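KaiC-like domain-containing protein (Pyrococcus horikoshii, PDB 3BS4) is of unknown function but has a KaiC-like domain, which implies a RecA-type fold, and binds an unidentified peptide in its crystals. Local coordinates at residues 107-111 with 112-116; 149-152 with 153-157; 198-201 with 202-206. All coordinates share one frame; numbering follows the deposited sequence.

Overall arrangement
The three contacts follow one another along the chain, each a local turn or helix end in a connection between strands and helices of the mixed sheet. Contact 1 leads from strand 103-104 into helix 115-132, contact 2 joins strand 141-146 to helix 157-173, and contact 3 ends helix 195-204 just before strand 207-216. Contacts 1 and 2 have centres about 13 Å apart and touch: Leu115 packs on Tyr151 and Phe155, and Ser112 on Phe155. Contact 3 touches neither, its centre lying about 16 Å from that of contact 2 and about 22 Å from that of contact 1. Helix 157-173 meets all three, so these connections gather round one helix. Tyr151 of contact 2 reaches the bound peptide.

Contact 1. Residues 107-111 with 112-116; sequences EGMLS and SETLP
Ser111 and Thr114 hold each other at the tight end of this turn, each side-chain oxygen bonded to the other's backbone N-H. Ser111 OG takes two donors, Glu113 N at 3.1 Å and Thr114 N, also at 3.1 Å. In return Ser111 N gives its hydrogen to Thr114 OG1 at 2.9 Å, an almost straight bond with an N-H...O angle of 174°. The same hydroxyl donates onward to Met109 O at 2.7 Å, approaching from above the carbonyl plane, about 40° out of it. Thr114 OG1 is thus engaged on two counts, and a chi1 of 66°, which tucks it between backbone N and carbonyl carbon, lets it face both partners; that torsion also brings CG2 within 3.5 Å of Ser111 OG. With Ser111 O accepting from Leu115 N at 3.0 Å, the arrangement is an ST motif, and the reciprocal exchange between Ser111 and Thr114 follows the pattern of a capping box, here on the way into helix 115-132. The backbone N-H groups of Glu113, Thr114 and Leu115, leading into the helix, thereby find acceptors in the hydroxyl and carbonyl of Ser111.

Away from this knot the packing thins. Met109 CG comes no nearer to Thr114 CG2 than 4.4 Å, and the thioether end leads off from the helix on an exposed residue. Leu110 CD2 only grazes Leu115 CD1, while its side chain turns to Ser92 and Phe93 of helix 89-94. Glu113, equally exposed, touches the loop through its CB, near Ser111 OG. Leu115 goes the other way, inward against Leu106, Tyr151 and Phe155, and Lys118 NZ, one turn further along the helix, bonds to the carbonyl oxygens of Glu107 and Met109.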
ATOM      1  N   GLU A 107       5.447  14.392  14.013  1.00 26.99           N
ATOM      2  CA  GLU A 107       5.355  15.249  15.189  1.00 27.88           C
ATOM      3  C   GLU A 107       4.540  16.494  14.860  1.00 27.34           C
ATOM      4  O   GLU A 107       4.437  16.875  13.700  1.00 26.91           O
ATOM      5  CB  GLU A 107       6.766  15.651  15.646  1.00 29.13           C
ATOM      6  CG  GLU A 107       7.725  14.470  15.855  1.00 32.94           C
ATOM      7  CD  GLU A 107       7.352  13.584  17.045  1.00 39.00           C
ATOM      8  OE1 GLU A 107       6.710  14.077  18.001  1.00 42.12           O
ATOM      9  OE2 GLU A 107       7.711  12.382  17.026  1.00 41.97           O
ATOM     10  N   GLY A 108       3.960  17.122  15.881  1.00 27.10           N
ATOM     11  CA  GLY A 108       3.194  18.358  15.692  1.00 26.88           C
ATOM     12  C   GLY A 108       1.768  18.174  15.213  1.00 27.39           C
ATOM     13  O   GLY A 108       1.193  17.082  15.314  1.00 27.06           O
ATOM     14  N   MET A 109       1.191  19.250  14.684  1.00 27.06           N
ATOM     15  CA  MET A 109      -0.178  19.215  14.200  1.00 27.00           C
ATOM     16  C   MET A 109      -0.229  18.365  12.950  1.00 26.24           C
ATOM     17  O   MET A 109       0.543  18.574  12.007  1.00 24.84           O
ATOM     18  CB  MET A 109      -0.704  20.632  13.917  1.00 28.16           C
ATOM     19  CG  MET A 109      -2.041  20.713  13.167  1.00 30.59           C
ATOM     20  SD  MET A 109      -3.494  20.082  14.060  1.00 38.93           S
ATOM     21  CE  MET A 109      -3.604  21.269  15.399  1.00 38.19           C
ATOM     22  N   LEU A 110      -1.142  17.400  12.965  1.00 25.98           N
ATOM     23  CA  LEU A 110      -1.378  16.554  11.804  1.00 25.85           C
ATOM     24  C   LEU A 110      -2.743  16.842  11.209  1.00 25.60           C
ATOM     25  O   LEU A 110      -3.768  16.303  11.639  1.00 27.19           O
ATOM     26  CB  LEU A 110      -1.238  15.071  12.188  1.00 25.53           C
ATOM     27  CG  LEU A 110       0.099  14.684  12.844  1.00 25.21           C
ATOM     28  CD1 LEU A 110       0.111  13.192  13.252  1.00 26.06           C
ATOM     29  CD2 LEU A 110       1.294  15.020  11.956  1.00 25.12           C
ATOM     30  N   SER A 111      -2.767  17.712  10.219  1.00 24.59           N
ATOM     31  CA  SER A 111      -4.018  18.052   9.596  1.00 23.95           C
ATOM     32  C   SER A 111      -3.943  17.694   8.133  1.00 23.51           C
ATOM     33  O   SER A 111      -2.877  17.312   7.626  1.00 23.44           O
ATOM     34  CB  SER A 111      -4.304  19.548   9.759  1.00 23.34           C
ATOM     35  OG  SER A 111      -3.446  20.302   8.931  1.00 23.10           O
ATOM     36  N   SER A 112      -5.075  17.825   7.456  1.00 22.66           N
ATOM     37  CA  SER A 112      -5.154  17.585   6.041  1.00 22.24           C
ATOM     38  C   SER A 112      -4.219  18.519   5.281  1.00 21.78           C
ATOM     39  O   SER A 112      -3.862  18.230   4.146  1.00 22.19           O
ATOM     40  CB  SER A 112      -6.601  17.735   5.558  1.00 23.06           C
ATOM     41  OG  SER A 112      -7.122  19.003   5.934  1.00 22.78           O
ATOM     42  N   GLU A 113      -3.831  19.638   5.916  1.00 21.29           N
ATOM     43  CA  GLU A 113      -2.941  20.634   5.319  0.50 21.50           C
ATOM     44  C   GLU A 113      -1.453  20.397   5.624  1.00 20.25           C
ATOM     45  O   GLU A 113      -0.596  20.688   4.816  1.00 20.14           O
ATOM     46  CB  GLU A 113      -3.314  22.031   5.824  0.50 21.66           C
ATOM     47  CG  GLU A 113      -4.776  22.414   5.645  0.50 22.89           C
ATOM     48  CD  GLU A 113      -5.083  23.800   6.187  0.50 23.86           C
ATOM     49  OE1 GLU A 113      -4.748  24.084   7.360  0.50 26.51           O
ATOM     50  OE2 GLU A 113      -5.659  24.609   5.436  0.50 28.12           O
ATOM     51  N   THR A 114      -1.153  19.912   6.823  1.00 20.07           N
ATOM     52  CA  THR A 114       0.252  19.762   7.244  1.00 19.52           C
ATOM     53  C   THR A 114       0.840  18.397   6.893  1.00 19.69           C
ATOM     54  O   THR A 114       2.057  18.265   6.719  1.00 19.21           O
ATOM     55  CB  THR A 114       0.435  19.941   8.766  1.00 20.41           C
ATOM     56  OG1 THR A 114      -0.224  18.869   9.456  1.00 20.74           O
ATOM     57  CG2 THR A 114      -0.131  21.291   9.237  1.00 21.30           C
ATOM     58  N   LEU A 115      -0.025  17.384   6.814  1.00 18.37           N
ATOM     59  CA  LEU A 115       0.438  16.004   6.666  1.00 18.65           C
ATOM     60  C   LEU A 115       1.284  15.754   5.390  1.00 18.11           C
ATOM     61  O   LEU A 115       2.315  15.078   5.475  1.00 18.33           O
ATOM     62  CB  LEU A 115      -0.740  15.030   6.762  1.00 18.39           C
ATOM     63  CG  LEU A 115      -0.376  13.547   6.839  1.00 19.46           C
ATOM     64  CD1 LEU A 115       0.654  13.283   7.937  1.00 21.41           C
ATOM     65  CD2 LEU A 115      -1.596  12.660   7.031  1.00 19.64           C
ATOM     66  N   PRO A 116       0.858  16.256   4.213  1.00 18.66           N
ATOM     67  CA  PRO A 116       1.655  16.012   3.004  1.00 18.73           C
ATOM     68  C   PRO A 116       3.133  16.388   3.109  1.00 18.91           C
ATOM     69  O   PRO A 116       3.981  15.567   2.755  1.00 18.44           O
ATOM     70  CB  PRO A 116       0.948  16.867   1.939  1.00 19.30           C
ATOM     71  CG  PRO A 116      -0.482  16.777   2.352  1.00 19.31           C
ATOM     72  CD  PRO A 116      -0.391  16.971   3.866  1.00 18.86           C
TER

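Contact 2. Residues 149-152 with 153-157; sequences SGYL and EVFTP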
ATOM      1  N   SER A 149      -8.220   4.365   3.330  1.00 15.66           N
ATOM      2  CA  SER A 149      -9.547   4.533   3.939  1.00 16.00           C
ATOM      3  C   SER A 149      -9.460   4.978   5.409  1.00 16.05           C
ATOM      4  O   SER A 149     -10.409   5.560   5.955  1.00 17.10           O
ATOM      5  CB  SER A 149     -10.378   3.229   3.788  1.00 15.62           C
ATOM      6  OG  SER A 149      -9.611   2.094   4.183  1.00 15.33           O
ATOM      7  N   GLY A 150      -8.312   4.730   6.044  1.00 15.35           N
ATOM      8  CA  GLY A 150      -8.093   5.137   7.432  1.00 15.06           C
ATOM      9  C   GLY A 150      -8.164   6.637   7.651  1.00 15.08           C
ATOM     10  O   GLY A 150      -8.457   7.090   8.766  1.00 15.89           O
ATOM     11  N   TYR A 151      -7.884   7.428   6.614  1.00 14.73           N
ATOM     12  CA  TYR A 151      -7.918   8.891   6.776  1.00 14.70           C
ATOM     13  C   TYR A 151      -9.301   9.396   7.161  1.00 15.66           C
ATOM     14  O   TYR A 151      -9.406  10.443   7.762  1.00 16.24           O
ATOM     15  CB  TYR A 151      -7.407   9.595   5.520  1.00 14.92           C
ATOM     16  CG  TYR A 151      -5.922   9.410   5.358  1.00 13.53           C
ATOM     17  CD1 TYR A 151      -5.046   9.851   6.351  1.00 15.00           C
ATOM     18  CD2 TYR A 151      -5.392   8.767   4.223  1.00 13.84           C
ATOM     19  CE1 TYR A 151      -3.666   9.677   6.227  1.00 15.08           C
ATOM     20  CE2 TYR A 151      -4.000   8.579   4.101  1.00 14.02           C
ATOM     21  CZ  TYR A 151      -3.160   9.042   5.099  1.00 15.52           C
ATOM     22  OH  TYR A 151      -1.789   8.865   5.023  1.00 15.89           O
ATOM     23  N   LEU A 152     -10.344   8.667   6.789  1.00 15.87           N
ATOM     24  CA  LEU A 152     -11.697   9.095   7.121  1.00 17.31           C
ATOM     25  C   LEU A 152     -11.982   9.000   8.621  1.00 18.18           C
ATOM     26  O   LEU A 152     -13.028   9.494   9.081  1.00 19.36           O
ATOM     27  CB  LEU A 152     -12.723   8.311   6.297  1.00 17.59           C
ATOM     28  CG  LEU A 152     -12.709   8.590   4.790  1.00 18.84           C
ATOM     29  CD1 LEU A 152     -13.614   7.619   4.041  1.00 22.49           C
ATOM     30  CD2 LEU A 152     -13.141  10.042   4.487  1.00 21.10           C
ATOM     31  N   GLU A 153     -11.077   8.385   9.390  1.00 18.45           N
ATOM     32  CA  GLU A 153     -11.228   8.354  10.854  1.00 19.76           C
ATOM     33  C   GLU A 153     -10.767   9.661  11.487  1.00 20.52           C
ATOM     34  O   GLU A 153     -11.179   9.986  12.609  1.00 22.56           O
ATOM     35  CB  GLU A 153     -10.462   7.170  11.452  1.00 19.14           C
ATOM     36  CG  GLU A 153     -11.023   5.834  11.027  1.00 22.79           C
ATOM     37  CD  GLU A 153     -10.034   4.677  11.142  1.00 29.56           C
ATOM     38  OE1 GLU A 153      -9.152   4.711  12.034  1.00 31.65           O
ATOM     39  OE2 GLU A 153     -10.145   3.726  10.330  1.00 30.19           O
ATOM     40  N   VAL A 154      -9.927  10.416  10.769  1.00 20.55           N
ATOM     41  CA  VAL A 154      -9.320  11.646  11.302  1.00 20.47           C
ATOM     42  C   VAL A 154      -9.675  12.907  10.503  1.00 20.81           C
ATOM     43  O   VAL A 154      -9.618  14.020  11.045  1.00 21.86           O
ATOM     44  CB  VAL A 154      -7.768  11.554  11.455  1.00 20.53           C
ATOM     45  CG1 VAL A 154      -7.375  10.606  12.603  1.00 22.09           C
ATOM     46  CG2 VAL A 154      -7.093  11.112  10.148  1.00 20.34           C
ATOM     47  N   PHE A 155      -9.999  12.729   9.220  1.00 20.18           N
ATOM     48  CA  PHE A 155     -10.366  13.848   8.333  1.00 19.74           C
ATOM     49  C   PHE A 155     -11.812  13.690   7.864  1.00 19.93           C
ATOM     50  O   PHE A 155     -12.295  12.579   7.657  1.00 19.45           O
ATOM     51  CB  PHE A 155      -9.498  13.881   7.068  1.00 19.75           C
ATOM     52  CG  PHE A 155      -7.997  14.000   7.301  1.00 18.97           C
ATOM     53  CD1 PHE A 155      -7.452  14.586   8.462  1.00 18.76           C
ATOM     54  CD2 PHE A 155      -7.113  13.548   6.305  1.00 18.40           C
ATOM     55  CE1 PHE A 155      -6.062  14.687   8.630  1.00 20.90           C
ATOM     56  CE2 PHE A 155      -5.737  13.653   6.469  1.00 19.22           C
ATOM     57  CZ  PHE A 155      -5.208  14.212   7.632  1.00 20.23           C
ATOM     58  N   THR A 156     -12.501  14.809   7.636  1.00 20.21           N
ATOM     59  CA  THR A 156     -13.785  14.754   6.942  1.00 20.25           C
ATOM     60  C   THR A 156     -13.584  14.327   5.480  1.00 20.64           C
ATOM     61  O   THR A 156     -12.455  14.360   4.974  1.00 19.55           O
ATOM     62  CB  THR A 156     -14.504  16.126   6.995  1.00 21.20           C
ATOM     63  OG1 THR A 156     -13.807  17.060   6.164  1.00 21.47           O
ATOM     64  CG2 THR A 156     -14.547  16.657   8.426  1.00 22.14           C
ATOM     65  N   PRO A 157     -14.653  13.894   4.795  1.00 20.24           N
ATOM     66  CA  PRO A 157     -14.493  13.627   3.369  1.00 20.85           C
ATOM     67  C   PRO A 157     -13.936  14.822   2.570  1.00 21.01           C
ATOM     68  O   PRO A 157     -13.078  14.648   1.704  1.00 20.41           O
ATOM     69  CB  PRO A 157     -15.915  13.252   2.921  1.00 20.95           C
ATOM     70  CG  PRO A 157     -16.524  12.661   4.186  1.00 21.05           C
ATOM     71  CD  PRO A 157     -16.009  13.540   5.274  1.00 21.05           C
TER
HETATM   72  O   HOH W   1     -12.010   4.453   7.895  1.00 28.58           O
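Tyr151, Phe155 and Val154 meet in the turn that follows a short 3-10 segment at 149-150, in the link from strand 141-146 to helix 157-173 of this KaiC-like domain. In the backbone, Glu153 N donates to Gly150 O, and Tyr151 O accepts twice, from Val154 N and, nearly in line with its C=O, from Phe155 N at 2.8 Å.

Among the aromatic groups, Tyr151 and Phe155 both carry CG anti to the carbonyl carbon (chi1 -71° and -58°), which sends the rings out side by side. Their planes are 6° apart, but the centroids are 5.8 Å apart and the rings barely overlap. Val154 CG2 meets both: it lies 3.9 Å above the Phe155 plane, towards the rim, and at the edge of the Tyr151 ring. Tyr151 OH bonds to Tyr119 OH and to a polar side chain of the bound peptide.

Apolar contact continues with Leu152, whose CD2 reaches Pro157 CA at 4.0 Å.

Thr156 is the N-cap, its side chain capping a backbone N just beyond; its own N donates to Glu159 OE1. The extended Glu153 side chain runs back along Gly150 O, and one water donates both to its OE2 and, at 2.7 Å, to Ser149 O.

Contact 3. Residues 198-201 with 202-206; sequences LLSV and YRRAD
Tyr202 lies beside Leu198, its ring and the leucine branch pointing the same way, with Leu198 CD1 3.7 Å from Tyr202 CE1. At the ring's edge, close to its plane, sits Val201 CG2. The hydroxyl beyond is bonded to His26 ND1. The other flat group, the guanidinium of Arg204, is met at its edge: Ser200 OG accepts from Arg204 NE at 3.0 Å, only 16° out of the plane, while a water lies in that plane and accepts from Arg204 NH2 at 2.9 Å. The same water is 2.8 Å from Ser200 OG, so serine, water and guanidinium close a small ring of bonds.

Torsions on both sides bring the partners together. Ser200 OG stands opposite its own backbone N (chi1 -178°), which sends it forward to the next turn. Arg204 leaves its backbone with CG passing 3.2 Å from Ser200 O and stays extended as far as NE, which places NE beside the hydroxyl. Replacing the arginine with a methionine would probably leave Ser200 OG and the water without their N-H donors and Glu165, which forms a salt bridge with NH2, without its positive mate.

Under the side chains runs ordinary alpha-helix: the N-H groups of Tyr202, Arg203, Arg204 and Ala205 bond to the carbonyls four residues back, Tyr202 N to Leu198 O at 2.9 Å. Ala205 is the first residue to leave helical phi/psi, though its N-H still bonds to Val201 O.

Helix 195-204 lies between the sheet and helix 157-173. Leu198, Val201, Tyr202 and Ala205 press on strand 22-27, Tyr202 also on strand 207-216, and Leu198 and Val201 on Trp189 and Trp187 of strand 184-190, whereas Ser200, Val201 and Arg204 rest on Leu164 of helix 157-173.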
ATOM      1  N   LEU A 198     -13.599   7.722  -2.639  1.00 18.44           N
ATOM      2  CA  LEU A 198     -13.273   6.550  -3.428  1.00 19.28           C
ATOM      3  C   LEU A 198     -13.152   6.880  -4.913  1.00 19.39           C
ATOM      4  O   LEU A 198     -12.292   6.353  -5.607  1.00 19.67           O
ATOM      5  CB  LEU A 198     -14.335   5.481  -3.187  1.00 19.23           C
ATOM      6  CG  LEU A 198     -14.088   4.026  -3.531  1.00 21.53           C
ATOM      7  CD1 LEU A 198     -12.762   3.478  -3.002  1.00 20.93           C
ATOM      8  CD2 LEU A 198     -15.278   3.233  -2.965  1.00 20.55           C
ATOM      9  N   LEU A 199     -13.998   7.788  -5.406  1.00 19.51           N
ATOM     10  CA  LEU A 199     -13.897   8.248  -6.790  1.00 20.01           C
ATOM     11  C   LEU A 199     -12.532   8.884  -7.077  1.00 18.90           C
ATOM     12  O   LEU A 199     -11.926   8.635  -8.115  1.00 19.35           O
ATOM     13  CB  LEU A 199     -14.990   9.280  -7.055  1.00 21.66           C
ATOM     14  CG  LEU A 199     -15.631   9.421  -8.424  1.00 24.46           C
ATOM     15  CD1 LEU A 199     -16.095   8.060  -8.997  1.00 24.99           C
ATOM     16  CD2 LEU A 199     -16.804  10.406  -8.309  1.00 22.87           C
ATOM     17  N   SER A 200     -12.048   9.696  -6.144  1.00 17.13           N
ATOM     18  CA  SER A 200     -10.761  10.369  -6.313  1.00 16.90           C
ATOM     19  C   SER A 200      -9.611   9.376  -6.316  1.00 17.06           C
ATOM     20  O   SER A 200      -8.699   9.478  -7.140  1.00 17.34           O
ATOM     21  CB  SER A 200     -10.575  11.433  -5.222  1.00 17.31           C
ATOM     22  OG  SER A 200      -9.352  12.139  -5.380  1.00 17.35           O
ATOM     23  N   VAL A 201      -9.641   8.396  -5.413  1.00 16.38           N
ATOM     24  CA  VAL A 201      -8.529   7.444  -5.388  1.00 16.43           C
ATOM     25  C   VAL A 201      -8.556   6.508  -6.588  1.00 16.03           C
ATOM     26  O   VAL A 201      -7.499   6.121  -7.093  1.00 16.49           O
ATOM     27  CB  VAL A 201      -8.395   6.652  -4.044  1.00 17.25           C
ATOM     28  CG1 VAL A 201      -8.150   7.615  -2.876  1.00 17.10           C
ATOM     29  CG2 VAL A 201      -9.588   5.779  -3.806  1.00 19.25           C
ATOM     30  N   TYR A 202      -9.753   6.141  -7.065  1.00 15.63           N
ATOM     31  CA  TYR A 202      -9.827   5.374  -8.314  1.00 15.71           C
ATOM     32  C   TYR A 202      -9.192   6.161  -9.461  1.00 16.45           C
ATOM     33  O   TYR A 202      -8.442   5.610 -10.288  1.00 17.76           O
ATOM     34  CB  TYR A 202     -11.279   5.089  -8.690  1.00 16.53           C
ATOM     35  CG  TYR A 202     -11.854   3.777  -8.202  1.00 16.16           C
ATOM     36  CD1 TYR A 202     -11.746   3.377  -6.861  1.00 17.72           C
ATOM     37  CD2 TYR A 202     -12.557   2.951  -9.075  1.00 18.35           C
ATOM     38  CE1 TYR A 202     -12.306   2.168  -6.419  1.00 15.70           C
ATOM     39  CE2 TYR A 202     -13.107   1.740  -8.642  1.00 18.18           C
ATOM     40  CZ  TYR A 202     -12.981   1.354  -7.324  1.00 16.92           C
ATOM     41  OH  TYR A 202     -13.557   0.164  -6.943  1.00 17.87           O
ATOM     42  N   ARG A 203      -9.518   7.451  -9.540  1.00 15.73           N
ATOM     43  CA  ARG A 203      -9.021   8.264 -10.652  1.00 16.18           C
ATOM     44  C   ARG A 203      -7.499   8.384 -10.609  1.00 16.66           C
ATOM     45  O   ARG A 203      -6.815   8.351 -11.654  1.00 17.58           O
ATOM     46  CB  ARG A 203      -9.723   9.639 -10.649  1.00 16.30           C
ATOM     47  CG  ARG A 203      -9.138  10.680 -11.616  1.00 17.44           C
ATOM     48  CD  ARG A 203      -9.248  10.233 -13.075  1.00 18.59           C
ATOM     49  NE  ARG A 203     -10.644  10.107 -13.464  1.00 19.68           N
ATOM     50  CZ  ARG A 203     -11.068   9.855 -14.701  1.00 23.22           C
ATOM     51  NH1 ARG A 203     -10.202   9.714 -15.706  1.00 23.47           N
ATOM     52  NH2 ARG A 203     -12.368   9.765 -14.936  1.00 25.28           N
ATOM     53  N   ARG A 204      -6.954   8.508  -9.403  1.00 16.03           N
ATOM     54  CA  ARG A 204      -5.523   8.740  -9.232  1.00 16.00           C
ATOM     55  C   ARG A 204      -4.692   7.491  -9.510  1.00 16.62           C
ATOM     56  O   ARG A 204      -3.539   7.579  -9.965  1.00 17.91           O
ATOM     57  CB  ARG A 204      -5.250   9.261  -7.817  1.00 15.60           C
ATOM     58  CG  ARG A 204      -5.768  10.670  -7.622  1.00 14.19           C
ATOM     59  CD  ARG A 204      -5.684  11.084  -6.174  1.00 16.68           C
ATOM     60  NE  ARG A 204      -6.404  12.333  -5.936  1.00 17.01           N
ATOM     61  CZ  ARG A 204      -5.951  13.538  -6.292  1.00 18.95           C
ATOM     62  NH1 ARG A 204      -4.777  13.677  -6.899  1.00 19.94           N
ATOM     63  NH2 ARG A 204      -6.673  14.620  -6.035  1.00 19.63           N
ATOM     64  N   ALA A 205      -5.263   6.329  -9.223  1.00 16.76           N
ATOM     65  CA  ALA A 205      -4.564   5.053  -9.445  1.00 16.97           C
ATOM     66  C   ALA A 205      -4.407   4.690 -10.927  1.00 17.55           C
ATOM     67  O   ALA A 205      -5.304   4.960 -11.738  1.00 18.34           O
ATOM     68  CB  ALA A 205      -5.278   3.935  -8.711  1.00 17.08           C
ATOM     69  N   ASP A 206      -3.288   4.054 -11.266  1.00 17.72           N
ATOM     70  CA  ASP A 206      -3.103   3.531 -12.624  1.00 18.47           C
ATOM     71  C   ASP A 206      -3.785   2.185 -12.800  1.00 18.48           C
ATOM     72  O   ASP A 206      -4.304   1.867 -13.888  1.00 19.00           O
ATOM     73  CB  ASP A 206      -1.619   3.422 -12.959  1.00 18.34           C
ATOM     74  CG  ASP A 206      -0.915   4.751 -12.837  1.00 20.72           C
ATOM     75  OD1 ASP A 206      -1.242   5.687 -13.618  1.00 20.84           O
ATOM     76  OD2 ASP A 206      -0.050   4.874 -11.940  1.00 20.51           O
TER
HETATM   77  O   HOH W   2      -9.151  14.774  -4.515  1.00 19.28           O